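Side-chain contacts in uncharacterized protein (Bacteroides thetaiotaomicron, PDB 4LB8), which is of unknown function, a DUF4848-family protein made with a signal sequence and probably exported as a lipoprotein: residues K93-Y98 with F102-I107; F222-G227 with I242-D247. All coordinates share one frame; numbering follows the deposited sequence.

Contact 1 (K93-Y98 with F102-I107); sequences KYKHKY and FMFNTI
The F104 ring has the aliphatic part of K95 over one face and meets Y94 and the Y98 backbone at its edge. CG of K95 sits above the middle of the F104 ring, 4.0 Å from the centroid and 9° off the normal, a clear CH-pi contact. A bend at chi3 (98°) keeps the lysine chain over the same ring, and CE lies 3.8 Å from CG of F104. At the edge, CE2 of Y94 comes within 3.8 Å of CZ of F104. The Y94 ring carries Y98 CD2 over the rim of one face, while its OH bonds to the A70 carbonyl of helix 63-80. Just past the helix end, the chain leaving helix 84-98 is held by F102 N, which donates to Y98 O at 2.9 Å, and CD2 of F102 touches CD1 of Y98 obliquely at 4.2 Å. With F104 cut back to an alanine, the methylenes of K95 and CE2 of Y94 would probably lose the ring they pack on, and the lysine chain would be free to turn. Chemically, then, one backbone hydrogen bond and otherwise apolar contacts hold the segment against the helix end, with lysine contributing its methylenes rather than its charge.

Contact 2 (F222-G227 with I242-D247); sequences FEFAQG and IPFAID
Face-to-face packing between two beta-sheets, made by phenylalanines and one isoleucine, joins F222 and F224 to F244 and I246. Strand 222-226 pairs with 235-238 and 254-262 in one antiparallel sheet; strand 244-247 is an outermost strand, within this chain, of another and pairs with 213-220. The axes of the two short strands come within 10.8 Å, inclined at 25°, a sandwich-like spacing filled by side chains, and no hydrogen bond crosses between the segments. F222, F224, F244 and I246 all send their CB toward the opposing strand, while E223 and A245 between them point away, the alternation expected of beta strands. F244 bridges F222 and F224. Its chi1 of 72° places CG between the backbone N and the carbonyl carbon and brings the far end of the ring over F224, where CE2 stands 3.5 Å above the middle of the F224 ring. The two planes are inclined at 48°. F222 reaches the same phenylalanine edge to edge, its CE2 lying 3.9 Å from CZ of F244. Farther along, I246 also packs on F259 of strand 254-262, whose ring meets F222 as well, so the apolar layer continues into the neighbouring strand. A PEG molecule, probably from the crystallisation liquor, lies beside F224. At the rim of the F224 ring, CE1 touches CD1 of I246 at 3.7 Å.

In the fold
Contact 1 closes before contact 2 opens along the chain, and the two lie on opposite sides of its centre, their own centres 46 Å apart and their nearest atoms about 31 Å apart. They share no helix or strand. Contact 1 belongs to the mainly helical N-terminal part, where helix 84-98 packs beside helix 63-80 and the chain then runs on in a long loop toward strand 132-135. Contact 2 lies in the beta-rich C-terminal part and joins two antiparallel sheets. Each is therefore local packing within its own half of an elongated chain, and neither directly ties the two halves together.

Contact 1 (K93-Y98 with F102-I107)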
loop_
_atom_site.group_PDB
_atom_site.type_symbol
_atom_site.label_atom_id
_atom_site.label_comp_id
_atom_site.label_asym_id
_atom_site.label_seq_id
_atom_site.Cartn_x
_atom_site.Cartn_y
_atom_site.Cartn_z
ATOM N N LYS A 93 -22.506 -21.236 5.114
ATOM C CA LYS A 93 -23.163 -22.239 4.273
ATOM C C LYS A 93 -22.641 -22.095 2.837
ATOM O O LYS A 93 -22.281 -23.099 2.227
ATOM C CB LYS A 93 -24.698 -22.112 4.370
ATOM C CG LYS A 93 -25.212 -22.505 5.761
ATOM C CD LYS A 93 -26.690 -22.212 5.999
ATOM C CE LYS A 93 -27.250 -22.932 7.215
ATOM N NZ LYS A 93 -26.798 -22.328 8.501
ATOM N N TYR A 94 -22.503 -20.842 2.346
ATOM C CA TYR A 94 -21.937 -20.491 1.038
ATOM C C TYR A 94 -20.497 -21.045 0.884
ATOM O O TYR A 94 -20.216 -21.724 -0.110
ATOM C CB TYR A 94 -21.949 -18.963 0.858
ATOM C CG TYR A 94 -21.289 -18.454 -0.408
ATOM C CD1 TYR A 94 -22.009 -18.340 -1.597
ATOM C CD2 TYR A 94 -19.961 -18.031 -0.404
ATOM C CE1 TYR A 94 -21.412 -17.845 -2.755
ATOM C CE2 TYR A 94 -19.349 -17.548 -1.560
ATOM C CZ TYR A 94 -20.083 -17.438 -2.727
ATOM O OH TYR A 94 -19.485 -16.918 -3.846
ATOM N N LYS A 95 -19.586 -20.727 1.849
ATOM C CA LYS A 95 -18.194 -21.196 1.845
ATOM C C LYS A 95 -18.157 -22.720 1.791
ATOM O O LYS A 95 -17.546 -23.255 0.876
ATOM C CB LYS A 95 -17.446 -20.688 3.063
ATOM C CG LYS A 95 -17.065 -19.235 2.981
ATOM C CD LYS A 95 -16.216 -18.823 4.194
ATOM C CE LYS A 95 -14.726 -18.825 3.917
ATOM N NZ LYS A 95 -13.948 -18.177 5.011
ATOM N N HIS A 96 -18.899 -23.419 2.686
ATOM C CA HIS A 96 -18.987 -24.878 2.679
ATOM C C HIS A 96 -19.354 -25.405 1.273
ATOM O O HIS A 96 -18.741 -26.369 0.803
ATOM C CB HIS A 96 -20.005 -25.376 3.726
ATOM C CG HIS A 96 -20.213 -26.867 3.688
ATOM N ND1 HIS A 96 -19.338 -27.741 4.329
ATOM C CD2 HIS A 96 -21.146 -27.600 3.026
ATOM C CE1 HIS A 96 -19.777 -28.963 4.053
ATOM N NE2 HIS A 96 -20.858 -28.932 3.269
ATOM N N LYS A 97 -20.334 -24.755 0.609
ATOM C CA LYS A 97 -20.840 -25.093 -0.718
ATOM C C LYS A 97 -19.756 -24.990 -1.813
ATOM O O LYS A 97 -19.632 -25.921 -2.610
ATOM C CB LYS A 97 -22.049 -24.195 -1.078
ATOM C CG LYS A 97 -22.701 -24.533 -2.424
ATOM C CD LYS A 97 -23.934 -23.691 -2.730
ATOM C CE LYS A 97 -24.563 -24.076 -4.057
ATOM N NZ LYS A 97 -25.762 -23.250 -4.386
ATOM N N TYR A 98 -18.989 -23.874 -1.850
ATOM C CA TYR A 98 -17.996 -23.569 -2.891
ATOM C C TYR A 98 -16.514 -23.771 -2.505
ATOM O O TYR A 98 -15.676 -23.797 -3.398
ATOM C CB TYR A 98 -18.182 -22.101 -3.346
ATOM C CG TYR A 98 -19.502 -21.868 -4.044
ATOM C CD1 TYR A 98 -19.714 -22.312 -5.346
ATOM C CD2 TYR A 98 -20.558 -21.233 -3.390
ATOM C CE1 TYR A 98 -20.951 -22.152 -5.976
ATOM C CE2 TYR A 98 -21.799 -21.064 -4.011
ATOM C CZ TYR A 98 -21.990 -21.527 -5.305
ATOM O OH TYR A 98 -23.191 -21.340 -5.943
ATOM N N PHE A 102 -13.522 -24.177 -5.264
ATOM C CA PHE A 102 -12.898 -22.872 -5.152
ATOM C C PHE A 102 -12.174 -22.695 -3.843
ATOM O O PHE A 102 -12.288 -23.488 -2.925
ATOM C CB PHE A 102 -13.910 -21.735 -5.382
ATOM C CG PHE A 102 -14.518 -21.772 -6.757
ATOM C CD1 PHE A 102 -13.731 -22.020 -7.880
ATOM C CD2 PHE A 102 -15.884 -21.566 -6.936
ATOM C CE1 PHE A 102 -14.296 -22.041 -9.164
ATOM C CE2 PHE A 102 -16.455 -21.606 -8.214
ATOM C CZ PHE A 102 -15.653 -21.828 -9.321
HETATM N N MSE A 103 -11.440 -21.613 -3.774
HETATM C CA MSE A 103 -10.498 -21.220 -2.738
HETATM C C MSE A 103 -10.871 -19.830 -2.210
HETATM O O MSE A 103 -11.245 -18.956 -2.989
HETATM C CB MSE A 103 -9.173 -21.211 -3.508
HETATM C CG MSE A 103 -7.976 -20.830 -2.782
HETATM SE SE MSE A 103 -6.543 -20.916 -4.069
HETATM C CE MSE A 103 -6.775 -19.367 -5.101
ATOM N N PHE A 104 -10.787 -19.623 -0.897
ATOM C CA PHE A 104 -11.122 -18.328 -0.287
ATOM C C PHE A 104 -9.849 -17.619 0.172
ATOM O O PHE A 104 -8.800 -18.266 0.289
ATOM C CB PHE A 104 -12.162 -18.489 0.852
ATOM C CG PHE A 104 -13.548 -18.755 0.295
ATOM C CD1 PHE A 104 -14.356 -17.702 -0.137
ATOM C CD2 PHE A 104 -13.989 -20.060 0.070
ATOM C CE1 PHE A 104 -15.607 -17.950 -0.711
ATOM C CE2 PHE A 104 -15.231 -20.307 -0.539
ATOM C CZ PHE A 104 -16.035 -19.250 -0.916
ATOM N N ASN A 105 -9.918 -16.291 0.336
ATOM C CA ASN A 105 -8.780 -15.456 0.713
ATOM C C ASN A 105 -8.425 -15.667 2.177
ATOM O O ASN A 105 -9.211 -15.325 3.076
ATOM C CB ASN A 105 -9.079 -13.977 0.436
ATOM C CG ASN A 105 -7.891 -13.045 0.456
ATOM O OD1 ASN A 105 -6.898 -13.252 1.137
ATOM N ND2 ASN A 105 -8.000 -11.946 -0.248
ATOM N N THR A 106 -7.211 -16.223 2.394
ATOM C CA THR A 106 -6.626 -16.549 3.702
ATOM C C THR A 106 -5.849 -15.361 4.306
ATOM O O THR A 106 -5.518 -15.392 5.494
ATOM C CB THR A 106 -5.709 -17.775 3.590
ATOM O OG1 THR A 106 -4.729 -17.553 2.572
ATOM C CG2 THR A 106 -6.467 -19.039 3.307
ATOM N N ILE A 107 -5.553 -14.334 3.499
ATOM C CA ILE A 107 -4.819 -13.158 3.963
ATOM C C ILE A 107 -5.821 -12.078 4.455
ATOM O O ILE A 107 -5.757 -11.689 5.623
ATOM C CB ILE A 107 -3.852 -12.628 2.863
ATOM C CG1 ILE A 107 -2.876 -13.748 2.414
ATOM C CG2 ILE A 107 -3.102 -11.380 3.345
ATOM C CD1 ILE A 107 -2.077 -13.453 1.125
#

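Contact 2 (F222-G227 with I242-D247)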
loop_
_atom_site.group_PDB
_atom_site.type_symbol
_atom_site.label_atom_id
_atom_site.label_comp_id
_atom_site.label_asym_id
_atom_site.label_seq_id
_atom_site.Cartn_x
_atom_site.Cartn_y
_atom_site.Cartn_z
ATOM N N PHE A 222 -8.932 15.411 25.012
ATOM C CA PHE A 222 -7.809 16.077 24.395
ATOM C C PHE A 222 -7.885 17.596 24.425
ATOM O O PHE A 222 -8.930 18.216 24.180
ATOM C CB PHE A 222 -7.694 15.607 22.941
ATOM C CG PHE A 222 -6.535 16.151 22.135
ATOM C CD1 PHE A 222 -5.230 15.723 22.381
ATOM C CD2 PHE A 222 -6.749 17.079 21.119
ATOM C CE1 PHE A 222 -4.160 16.222 21.628
ATOM C CE2 PHE A 222 -5.682 17.559 20.355
ATOM C CZ PHE A 222 -4.398 17.125 20.612
ATOM N N GLU A 223 -6.697 18.166 24.643
ATOM C CA GLU A 223 -6.364 19.570 24.649
ATOM C C GLU A 223 -5.329 19.782 23.562
ATOM O O GLU A 223 -4.320 19.073 23.537
ATOM C CB GLU A 223 -5.807 19.925 26.015
ATOM C CG GLU A 223 -6.309 21.241 26.540
ATOM C CD GLU A 223 -5.811 21.518 27.938
ATOM O OE1 GLU A 223 -4.859 20.833 28.387
ATOM O OE2 GLU A 223 -6.352 22.452 28.572
ATOM N N PHE A 224 -5.580 20.708 22.647
ATOM C CA PHE A 224 -4.658 20.976 21.556
ATOM C C PHE A 224 -3.682 22.075 21.910
ATOM O O PHE A 224 -4.078 23.115 22.454
ATOM C CB PHE A 224 -5.431 21.341 20.294
ATOM C CG PHE A 224 -4.617 21.678 19.066
ATOM C CD1 PHE A 224 -3.727 20.754 18.525
ATOM C CD2 PHE A 224 -4.814 22.878 18.392
ATOM C CE1 PHE A 224 -3.026 21.046 17.357
ATOM C CE2 PHE A 224 -4.102 23.172 17.225
ATOM C CZ PHE A 224 -3.218 22.254 16.713
ATOM N N ALA A 225 -2.397 21.844 21.574
ATOM C CA ALA A 225 -1.322 22.811 21.771
ATOM C C ALA A 225 -1.344 23.758 20.590
ATOM O O ALA A 225 -0.662 23.538 19.590
ATOM C CB ALA A 225 0.017 22.106 21.903
ATOM N N GLN A 226 -2.224 24.778 20.682
ATOM C CA GLN A 226 -2.445 25.789 19.660
ATOM C C GLN A 226 -1.227 26.711 19.552
ATOM O O GLN A 226 -0.771 27.203 20.573
ATOM C CB GLN A 226 -3.716 26.574 20.011
ATOM C CG GLN A 226 -4.101 27.650 19.031
ATOM C CD GLN A 226 -5.377 28.322 19.444
ATOM O OE1 GLN A 226 -6.464 27.761 19.299
ATOM N NE2 GLN A 226 -5.273 29.536 19.990
ATOM N N GLY A 227 -0.735 26.945 18.336
ATOM C CA GLY A 227 0.413 27.814 18.072
ATOM C C GLY A 227 0.121 29.283 18.298
ATOM O O GLY A 227 -1.037 29.646 18.508
ATOM N N ILE A 242 -14.040 17.533 19.746
ATOM C CA ILE A 242 -14.225 18.659 18.825
ATOM C C ILE A 242 -13.336 18.429 17.611
ATOM O O ILE A 242 -12.104 18.540 17.718
ATOM C CB ILE A 242 -13.964 20.046 19.468
ATOM C CG1 ILE A 242 -14.901 20.322 20.658
ATOM C CG2 ILE A 242 -14.071 21.161 18.415
ATOM C CD1 ILE A 242 -14.353 21.379 21.668
ATOM N N PRO A 243 -13.938 18.086 16.445
ATOM C CA PRO A 243 -13.125 17.899 15.232
ATOM C C PRO A 243 -12.509 19.232 14.827
ATOM O O PRO A 243 -13.149 20.284 14.993
ATOM C CB PRO A 243 -14.139 17.386 14.194
ATOM C CG PRO A 243 -15.348 16.989 14.971
ATOM C CD PRO A 243 -15.372 17.926 16.137
ATOM N N PHE A 244 -11.248 19.208 14.395
ATOM C CA PHE A 244 -10.585 20.425 13.988
ATOM C C PHE A 244 -9.499 20.108 12.964
ATOM O O PHE A 244 -9.064 18.961 12.843
ATOM C CB PHE A 244 -10.037 21.213 15.204
ATOM C CG PHE A 244 -8.843 20.589 15.871
ATOM C CD1 PHE A 244 -9.004 19.620 16.854
ATOM C CD2 PHE A 244 -7.553 20.958 15.509
ATOM C CE1 PHE A 244 -7.896 19.034 17.463
ATOM C CE2 PHE A 244 -6.446 20.366 16.114
ATOM C CZ PHE A 244 -6.627 19.409 17.086
ATOM N N ALA A 245 -9.078 21.140 12.219
ATOM C CA ALA A 245 -8.066 21.024 11.175
ATOM C C ALA A 245 -6.783 21.750 11.541
ATOM O O ALA A 245 -6.812 22.718 12.281
ATOM C CB ALA A 245 -8.613 21.572 9.874
ATOM N N ILE A 246 -5.661 21.245 11.033
ATOM C CA ILE A 246 -4.289 21.761 11.127
ATOM C C ILE A 246 -3.805 21.957 9.682
ATOM O O ILE A 246 -3.788 21.010 8.889
ATOM C CB ILE A 246 -3.353 20.827 11.947
ATOM C CG1 ILE A 246 -3.901 20.533 13.366
ATOM C CG2 ILE A 246 -1.903 21.340 11.963
ATOM C CD1 ILE A 246 -3.224 19.365 14.066
ATOM N N ASP A 247 -3.504 23.191 9.329
ATOM C CA ASP A 247 -3.002 23.610 8.020
ATOM C C ASP A 247 -1.779 24.427 8.316
ATOM O O ASP A 247 -1.898 25.582 8.716
ATOM C CB ASP A 247 -4.069 24.399 7.251
ATOM C CG ASP A 247 -5.322 23.597 6.953
ATOM O OD1 ASP A 247 -5.195 22.476 6.390
ATOM O OD2 ASP A 247 -6.439 24.091 7.267
#